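Local coordinates for EDD domain protein, DegV family (Ruminococcus gnavus, PDB 3JR7) that is of unknown function but probably binds lipids such as fatty acids, at residues A[18-30]-A[91-104]. Sequence-based numbering, arbitrary orientation.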
ATOM      1  N   LYS A  18      15.433  13.316 -24.858  1.00 59.57           N
ATOM      2  CA  LYS A  18      14.340  13.496 -23.867  1.00 58.87           C
ATOM      3  C   LYS A  18      14.605  12.591 -22.664  1.00 57.28           C
ATOM      4  O   LYS A  18      14.792  11.372 -22.821  1.00 56.93           O
ATOM      5  CB  LYS A  18      12.976  13.182 -24.500  1.00 59.59           C
ATOM      6  CG  LYS A  18      11.781  13.806 -23.749  1.00 60.49           C
ATOM      7  CD  LYS A  18      11.465  13.078 -22.431  1.00 61.49           C
ATOM      8  CE  LYS A  18      10.179  13.613 -21.807  1.00 61.31           C
ATOM      9  NZ  LYS A  18       9.007  13.362 -22.683  1.00 61.40           N
ATOM     10  N   ASP A  19      14.593  13.207 -21.474  1.00 55.31           N
ATOM     11  CA  ASP A  19      15.009  12.565 -20.225  1.00 53.05           C
ATOM     12  C   ASP A  19      13.845  12.093 -19.381  1.00 50.61           C
ATOM     13  O   ASP A  19      13.360  12.801 -18.503  1.00 51.22           O
ATOM     14  CB  ASP A  19      15.872  13.527 -19.402  1.00 53.58           C
ATOM     15  CG  ASP A  19      16.647  12.824 -18.266  1.00 55.45           C
ATOM     16  OD1 ASP A  19      16.228  11.716 -17.827  1.00 55.41           O
ATOM     17  OD2 ASP A  19      17.678  13.391 -17.800  1.00 56.99           O
HETATM   18  N   MSE A  20      13.412  10.876 -19.622  1.00 47.66           N
HETATM   19  CA  MSE A  20      12.712  10.150 -18.594  1.00 45.31           C
HETATM   20  C   MSE A  20      13.632   9.014 -18.190  1.00 40.86           C
HETATM   21  O   MSE A  20      13.255   7.829 -18.208  1.00 41.28           O
HETATM   22  CB  MSE A  20      11.425   9.584 -19.124  1.00 46.68           C
HETATM   23  CG  MSE A  20      10.520  10.610 -19.706  1.00 52.11           C
HETATM   24 SE   MSE A  20       9.059   9.635 -20.581  1.00 65.19          SE
HETATM   25  CE  MSE A  20       8.812   8.131 -19.279  1.00 62.82           C
ATOM     26  N   SER A  21      14.834   9.356 -17.785  1.00 35.02           N
ATOM     27  CA  SER A  21      15.741   8.321 -17.281  1.00 30.98           C
ATOM     28  C   SER A  21      15.450   8.081 -15.804  1.00 27.44           C
ATOM     29  O   SER A  21      16.200   8.496 -14.958  1.00 25.69           O
ATOM     30  CB  SER A  21      17.184   8.742 -17.508  1.00 29.78           C
ATOM     31  OG  SER A  21      18.074   7.673 -17.228  1.00 28.26           O
ATOM     32  N   TYR A  22      14.324   7.445 -15.509  1.00 25.80           N
ATOM     33  CA  TYR A  22      13.980   7.095 -14.126  1.00 23.62           C
ATOM     34  C   TYR A  22      13.258   5.764 -14.042  1.00 22.99           C
ATOM     35  O   TYR A  22      12.656   5.339 -14.997  1.00 21.27           O
ATOM     36  CB  TYR A  22      13.128   8.199 -13.499  1.00 23.95           C
ATOM     37  CG  TYR A  22      11.676   8.268 -13.930  1.00 22.77           C
ATOM     38  CD1 TYR A  22      10.692   7.660 -13.193  1.00 26.32           C
ATOM     39  CD2 TYR A  22      11.295   8.999 -15.022  1.00 23.47           C
ATOM     40  CE1 TYR A  22       9.367   7.756 -13.549  1.00 26.68           C
ATOM     41  CE2 TYR A  22       9.958   9.086 -15.413  1.00 25.82           C
ATOM     42  CZ  TYR A  22       9.000   8.472 -14.660  1.00 28.28           C
ATOM     43  OH  TYR A  22       7.637   8.523 -15.017  1.00 28.19           O
ATOM     44  N   LYS A  23      13.313   5.118 -12.884  1.00 22.16           N
ATOM     45  CA  LYS A  23      12.492   3.949 -12.628  1.00 21.95           C
ATOM     46  C   LYS A  23      11.854   4.091 -11.233  1.00 20.19           C
ATOM     47  O   LYS A  23      12.502   4.607 -10.315  1.00 19.72           O
ATOM     48  CB  LYS A  23      13.327   2.683 -12.757  1.00 22.49           C
ATOM     49  CG  LYS A  23      12.528   1.421 -12.757  1.00 25.44           C
ATOM     50  CD  LYS A  23      13.359   0.190 -13.199  1.00 30.06           C
ATOM     51  CE  LYS A  23      14.413  -0.269 -12.158  1.00 31.20           C
ATOM     52  NZ  LYS A  23      15.171  -1.627 -12.496  1.00 29.92           N
ATOM     53  N   VAL A  24      10.616   3.632 -11.095  1.00 19.06           N
ATOM     54  CA  VAL A  24       9.899   3.562  -9.806  1.00 19.37           C
ATOM     55  C   VAL A  24       9.717   2.128  -9.385  1.00 19.88           C
ATOM     56  O   VAL A  24       8.967   1.358 -10.030  1.00 20.38           O
ATOM     57  CB  VAL A  24       8.509   4.225  -9.835  1.00 19.71           C
ATOM     58  CG1 VAL A  24       7.925   4.301  -8.388  1.00 19.95           C
ATOM     59  CG2 VAL A  24       8.577   5.640 -10.483  1.00 20.72           C
ATOM     60  N   ILE A  25      10.437   1.752  -8.339  1.00 18.83           N
ATOM     61  CA  ILE A  25      10.385   0.419  -7.777  1.00 20.04           C
ATOM     62  C   ILE A  25       9.419   0.454  -6.580  1.00 19.62           C
ATOM     63  O   ILE A  25       9.536   1.298  -5.718  1.00 20.43           O
ATOM     64  CB  ILE A  25      11.763  -0.007  -7.259  1.00 20.09           C
ATOM     65  CG1 ILE A  25      12.806   0.025  -8.416  1.00 23.33           C
ATOM     66  CG2 ILE A  25      11.689  -1.386  -6.585  1.00 19.98           C
ATOM     67  CD1 ILE A  25      14.205  -0.012  -7.928  1.00 25.85           C
ATOM     68  N   VAL A  26       8.498  -0.471  -6.531  1.00 18.72           N
ATOM     69  CA  VAL A  26       7.485  -0.540  -5.497  1.00 18.76           C
ATOM     70  C   VAL A  26       7.480  -1.947  -4.947  1.00 19.20           C
ATOM     71  O   VAL A  26       7.512  -2.911  -5.733  1.00 20.32           O
ATOM     72  CB  VAL A  26       6.110  -0.204  -6.090  1.00 18.45           C
ATOM     73  CG1 VAL A  26       5.036  -0.141  -4.973  1.00 16.66           C
ATOM     74  CG2 VAL A  26       6.185   1.120  -6.855  1.00 19.40           C
ATOM     75  N   ASP A  27       7.466  -2.123  -3.620  1.00 19.56           N
ATOM     76  CA  ASP A  27       7.341  -3.477  -3.115  1.00 19.90           C
ATOM     77  C   ASP A  27       5.951  -4.014  -3.465  1.00 20.47           C
ATOM     78  O   ASP A  27       5.054  -3.255  -3.835  1.00 19.99           O
ATOM     79  CB  ASP A  27       7.701  -3.637  -1.624  1.00 21.11           C
ATOM     80  CG  ASP A  27       6.703  -2.979  -0.667  1.00 21.40           C
ATOM     81  OD1 ASP A  27       5.474  -2.921  -0.940  1.00 23.86           O
ATOM     82  OD2 ASP A  27       7.163  -2.601   0.427  1.00 21.76           O
ATOM     83  N   SER A  28       5.794  -5.338  -3.420  1.00 20.96           N
ATOM     84  CA  SER A  28       4.649  -5.974  -4.102  1.00 21.77           C
ATOM     85  C   SER A  28       3.317  -5.667  -3.389  1.00 21.63           C
ATOM     86  O   SER A  28       2.263  -5.847  -3.931  1.00 21.76           O
ATOM     87  CB  SER A  28       4.871  -7.470  -4.212  1.00 22.15           C
ATOM     88  OG  SER A  28       4.915  -8.053  -2.948  1.00 17.95           O
ATOM     89  N   CYS A  29       3.388  -5.153  -2.175  1.00 21.67           N
ATOM     90  CA  CYS A  29       2.162  -4.748  -1.477  1.00 21.27           C
ATOM     91  C   CYS A  29       1.428  -3.667  -2.257  1.00 20.62           C
ATOM     92  O   CYS A  29       0.189  -3.669  -2.336  1.00 21.09           O
ATOM     93  CB  CYS A  29       2.465  -4.305  -0.042  1.00 21.06           C
ATOM     94  SG  CYS A  29       0.957  -4.005   0.887  1.00 21.12           S
ATOM     95  N   GLY A  30       2.185  -2.783  -2.887  1.00 20.14           N
ATOM     96  CA  GLY A  30       1.611  -1.679  -3.609  1.00 21.06           C
ATOM     97  C   GLY A  30       1.048  -2.122  -4.930  1.00 22.23           C
ATOM     98  O   GLY A  30       1.831  -2.523  -5.802  1.00 21.25           O
ATOM     99  N   SER A  91      17.574  -4.424  -8.392  1.00 25.59           N
ATOM    100  CA  SER A  91      16.582  -3.586  -9.075  1.00 24.82           C
ATOM    101  C   SER A  91      17.091  -2.165  -9.319  1.00 23.97           C
ATOM    102  O   SER A  91      16.619  -1.479 -10.221  1.00 23.43           O
ATOM    103  CB  SER A  91      15.265  -3.542  -8.304  1.00 24.75           C
ATOM    104  OG  SER A  91      15.343  -2.671  -7.145  1.00 25.15           O
ATOM    105  N   TYR A  92      18.033  -1.710  -8.507  1.00 24.11           N
ATOM    106  CA  TYR A  92      18.591  -0.364  -8.681  1.00 23.94           C
ATOM    107  C   TYR A  92      19.584  -0.344  -9.848  1.00 25.20           C
ATOM    108  O   TYR A  92      19.788   0.664 -10.523  1.00 24.31           O
ATOM    109  CB  TYR A  92      19.286   0.116  -7.396  1.00 23.82           C
ATOM    110  CG  TYR A  92      18.482   0.093  -6.121  1.00 22.30           C
ATOM    111  CD1 TYR A  92      17.078   0.027  -6.133  1.00 22.16           C
ATOM    112  CD2 TYR A  92      19.120   0.142  -4.883  1.00 21.04           C
ATOM    113  CE1 TYR A  92      16.341   0.006  -4.937  1.00 19.26           C
ATOM    114  CE2 TYR A  92      18.413   0.139  -3.716  1.00 19.63           C
ATOM    115  CZ  TYR A  92      17.008   0.060  -3.737  1.00 20.28           C
ATOM    116  OH  TYR A  92      16.307   0.069  -2.546  1.00 19.49           O
ATOM    117  N   HIS A  93      20.241  -1.465 -10.077  1.00 26.43           N
ATOM    118  CA  HIS A  93      21.284  -1.538 -11.110  1.00 27.05           C
ATOM    119  C   HIS A  93      20.634  -1.700 -12.491  1.00 26.86           C
ATOM    120  O   HIS A  93      20.148  -2.793 -12.853  1.00 26.71           O
ATOM    121  CB  HIS A  93      22.183  -2.722 -10.765  1.00 28.47           C
ATOM    122  CG  HIS A  93      23.338  -2.919 -11.697  1.00 31.92           C
ATOM    123  ND1 HIS A  93      24.283  -1.944 -11.927  1.00 33.63           N
ATOM    124  CD2 HIS A  93      23.739  -4.005 -12.391  1.00 33.32           C
ATOM    125  CE1 HIS A  93      25.189  -2.404 -12.767  1.00 32.95           C
ATOM    126  NE2 HIS A  93      24.889  -3.655 -13.050  1.00 36.45           N
ATOM    127  N   CYS A  94      20.601  -0.598 -13.243  1.00 26.05           N
ATOM    128  CA  CYS A  94      19.957  -0.532 -14.560  1.00 26.19           C
ATOM    129  C   CYS A  94      20.319   0.795 -15.221  1.00 25.52           C
ATOM    130  O   CYS A  94      21.018   1.607 -14.653  1.00 24.54           O
ATOM    131  CB  CYS A  94      18.438  -0.639 -14.443  1.00 26.22           C
ATOM    132  SG  CYS A  94      17.699   0.750 -13.497  1.00 27.83           S
ATOM    133  N   ASP A  95      19.812   1.029 -16.420  1.00 25.45           N
ATOM    134  CA  ASP A  95      20.175   2.192 -17.210  1.00 25.53           C
ATOM    135  C   ASP A  95      19.488   3.496 -16.785  1.00 24.35           C
ATOM    136  O   ASP A  95      19.842   4.558 -17.307  1.00 23.04           O
ATOM    137  CB  ASP A  95      19.828   1.935 -18.712  1.00 26.91           C
ATOM    138  CG  ASP A  95      20.799   1.003 -19.382  1.00 31.41           C
ATOM    139  OD1 ASP A  95      21.878   0.701 -18.824  1.00 38.39           O
ATOM    140  OD2 ASP A  95      20.488   0.565 -20.499  1.00 39.28           O
ATOM    141  N   ALA A  96      18.491   3.424 -15.897  1.00 23.99           N
ATOM    142  CA  ALA A  96      17.774   4.622 -15.442  1.00 23.87           C
ATOM    143  C   ALA A  96      18.687   5.427 -14.546  1.00 23.82           C
ATOM    144  O   ALA A  96      19.308   4.893 -13.614  1.00 24.65           O
ATOM    145  CB  ALA A  96      16.444   4.284 -14.685  1.00 22.32           C
ATOM    146  N   GLU A  97      18.735   6.719 -14.783  1.00 22.90           N
ATOM    147  CA  GLU A  97      19.571   7.591 -13.964  1.00 24.09           C
ATOM    148  C   GLU A  97      19.005   7.752 -12.552  1.00 23.65           C
ATOM    149  O   GLU A  97      19.755   7.773 -11.575  1.00 25.10           O
ATOM    150  CB  GLU A  97      19.643   8.980 -14.623  1.00 25.16           C
ATOM    151  CG  GLU A  97      20.406  10.026 -13.844  1.00 27.88           C
ATOM    152  CD  GLU A  97      20.407  11.354 -14.534  1.00 34.44           C
ATOM    153  OE1 GLU A  97      19.378  11.730 -15.157  1.00 40.18           O
ATOM    154  OE2 GLU A  97      21.434  12.038 -14.449  1.00 39.91           O
ATOM    155  N   ARG A  98      17.692   7.884 -12.450  1.00 21.87           N
ATOM    156  CA  ARG A  98      17.064   8.201 -11.174  1.00 21.40           C
ATOM    157  C   ARG A  98      16.213   7.029 -10.711  1.00 20.86           C
ATOM    158  O   ARG A  98      15.342   6.560 -11.435  1.00 21.15           O
ATOM    159  CB  ARG A  98      16.215   9.464 -11.320  1.00 20.85           C
ATOM    160  CG  ARG A  98      17.003  10.644 -11.890  1.00 23.89           C
ATOM    161  CD  ARG A  98      16.208  11.923 -12.014  1.00 25.99           C
ATOM    162  NE  ARG A  98      15.180  11.833 -13.019  1.00 31.70           N
ATOM    163  CZ  ARG A  98      15.370  11.864 -14.357  1.00 33.74           C
ATOM    164  NH1 ARG A  98      16.617  11.936 -14.874  1.00 34.45           N
ATOM    165  NH2 ARG A  98      14.309  11.816 -15.187  1.00 30.30           N
ATOM    166  N   ILE A  99      16.469   6.559  -9.496  1.00 20.90           N
ATOM    167  CA  ILE A  99      15.737   5.450  -8.908  1.00 20.18           C
ATOM    168  C   ILE A  99      14.922   5.906  -7.695  1.00 19.63           C
ATOM    169  O   ILE A  99      15.463   6.473  -6.739  1.00 19.58           O
ATOM    170  CB  ILE A  99      16.669   4.337  -8.462  1.00 20.47           C
ATOM    171  CG1 ILE A  99      17.579   3.922  -9.640  1.00 22.51           C
ATOM    172  CG2 ILE A  99      15.829   3.135  -7.902  1.00 20.96           C
ATOM    173  CD1 ILE A  99      16.837   3.246 -10.836  1.00 19.29           C
ATOM    174  N   TYR A 100      13.619   5.645  -7.740  1.00 19.00           N
ATOM    175  CA  TYR A 100      12.699   6.007  -6.651  1.00 19.30           C
ATOM    176  C   TYR A 100      12.132   4.713  -6.134  1.00 18.45           C
ATOM    177  O   TYR A 100      11.652   3.917  -6.910  1.00 19.80           O
ATOM    178  CB  TYR A 100      11.559   6.886  -7.184  1.00 19.29           C
ATOM    179  CG  TYR A 100      12.000   8.156  -7.845  1.00 18.94           C
ATOM    180  CD1 TYR A 100      12.401   9.253  -7.083  1.00 19.86           C
ATOM    181  CD2 TYR A 100      11.986   8.283  -9.230  1.00 18.82           C
ATOM    182  CE1 TYR A 100      12.829  10.418  -7.683  1.00 19.65           C
ATOM    183  CE2 TYR A 100      12.384   9.482  -9.856  1.00 21.05           C
ATOM    184  CZ  TYR A 100      12.811  10.540  -9.061  1.00 21.11           C
ATOM    185  OH  TYR A 100      13.198  11.711  -9.627  1.00 21.87           O
ATOM    186  N   VAL A 101      12.186   4.479  -4.838  1.00 18.86           N
ATOM    187  CA  VAL A 101      11.708   3.224  -4.252  1.00 18.56           C
ATOM    188  C   VAL A 101      10.556   3.552  -3.300  1.00 19.18           C
ATOM    189  O   VAL A 101      10.663   4.494  -2.483  1.00 21.40           O
ATOM    190  CB  VAL A 101      12.849   2.491  -3.513  1.00 19.24           C
ATOM    191  CG1 VAL A 101      12.450   1.022  -3.153  1.00 20.21           C
ATOM    192  CG2 VAL A 101      14.142   2.511  -4.339  1.00 18.01           C
ATOM    193  N   VAL A 102       9.458   2.819  -3.399  1.00 17.86           N
ATOM    194  CA  VAL A 102       8.292   3.053  -2.537  1.00 17.76           C
ATOM    195  C   VAL A 102       7.981   1.788  -1.782  1.00 18.02           C
ATOM    196  O   VAL A 102       7.830   0.741  -2.405  1.00 19.68           O
ATOM    197  CB  VAL A 102       7.067   3.434  -3.354  1.00 17.71           C
ATOM    198  CG1 VAL A 102       5.841   3.696  -2.368  1.00 18.24           C
ATOM    199  CG2 VAL A 102       7.376   4.670  -4.217  1.00 17.26           C
ATOM    200  N   THR A 103       7.960   1.863  -0.458  1.00 18.04           N
ATOM    201  CA  THR A 103       7.787   0.706   0.394  1.00 18.93           C
ATOM    202  C   THR A 103       6.647   0.857   1.354  1.00 19.36           C
ATOM    203  O   THR A 103       6.189   1.964   1.652  1.00 21.30           O
ATOM    204  CB  THR A 103       9.059   0.372   1.252  1.00 18.74           C
ATOM    205  OG1 THR A 103       9.218   1.318   2.315  1.00 20.57           O
ATOM    206  CG2 THR A 103      10.329   0.315   0.380  1.00 18.70           C
ATOM    207  N   LEU A 104       6.186  -0.290   1.834  1.00 19.62           N
ATOM    208  CA  LEU A 104       5.386  -0.392   3.049  1.00 19.20           C
ATOM    209  C   LEU A 104       5.937   0.484   4.175  1.00 19.45           C
ATOM    210  O   LEU A 104       7.145   0.661   4.300  1.00 19.85           O
ATOM    211  CB  LEU A 104       5.409  -1.851   3.538  1.00 18.44           C
ATOM    212  CG  LEU A 104       4.449  -2.856   2.915  1.00 18.67           C
ATOM    213  CD1 LEU A 104       5.061  -4.275   3.030  1.00 18.31           C
ATOM    214  CD2 LEU A 104       3.083  -2.752   3.561  1.00 17.76           C
TER
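D19 meets the guanidinium of R98: OD1 takes both NH1 (3.0 Å) and NH2. The oxygen lies in the guanidinium plane, but the nitrogens come from above the carboxylate plane, and the two groups are turned 59° apart. The same OD1 accepts S21 N, an Asx turn, so three donors grip one oxygen. S21 uses both of its oxygens: OG receives E97 N at 2.7 Å, while its carbonyl O takes R98 N and sits over one face of the R98 guanidinium.

From Y22 to V26 two parallel strands run side by side, with K23 and I25 supplying N and O to R98, Y100 and V102 in a ladder. Y22 CB rests at the ring edge of Y100, 3.9 Å from CE2. K23 lies on the other face; its chain, bent at chi3 (71°), brings NZ to a lone pair of S91 O at 2.7 Å, tying the strand to the last turn of helix 85-92; NZ also forms a salt bridge with E43. I25 stays on that face, where its CD1 packs on I99 CG2 and lies 3.4 Å from Y92 CD1, in the ring plane at its edge. D27 N closes the ladder on V102 O, and D27 OD2 accepts L104 N at 2.9 Å and also bonds S111. C29 SG packs on L104 CD2; the L104 side chain lies about 4 Å from a polyether bound in a pocket, consistent with the lipid binding assigned to the family.

Parallel neighbours in an alpha/beta sheet, the strands lie between 42-51 and 130-135, with helices on both faces. Helix 141-155 packs against Y22 and Y100, its E154 binding R98 NE and Y100 OH; helix 85-92 lies against the K23 and I25 face, and helix 111-126 touches Y92 and T103.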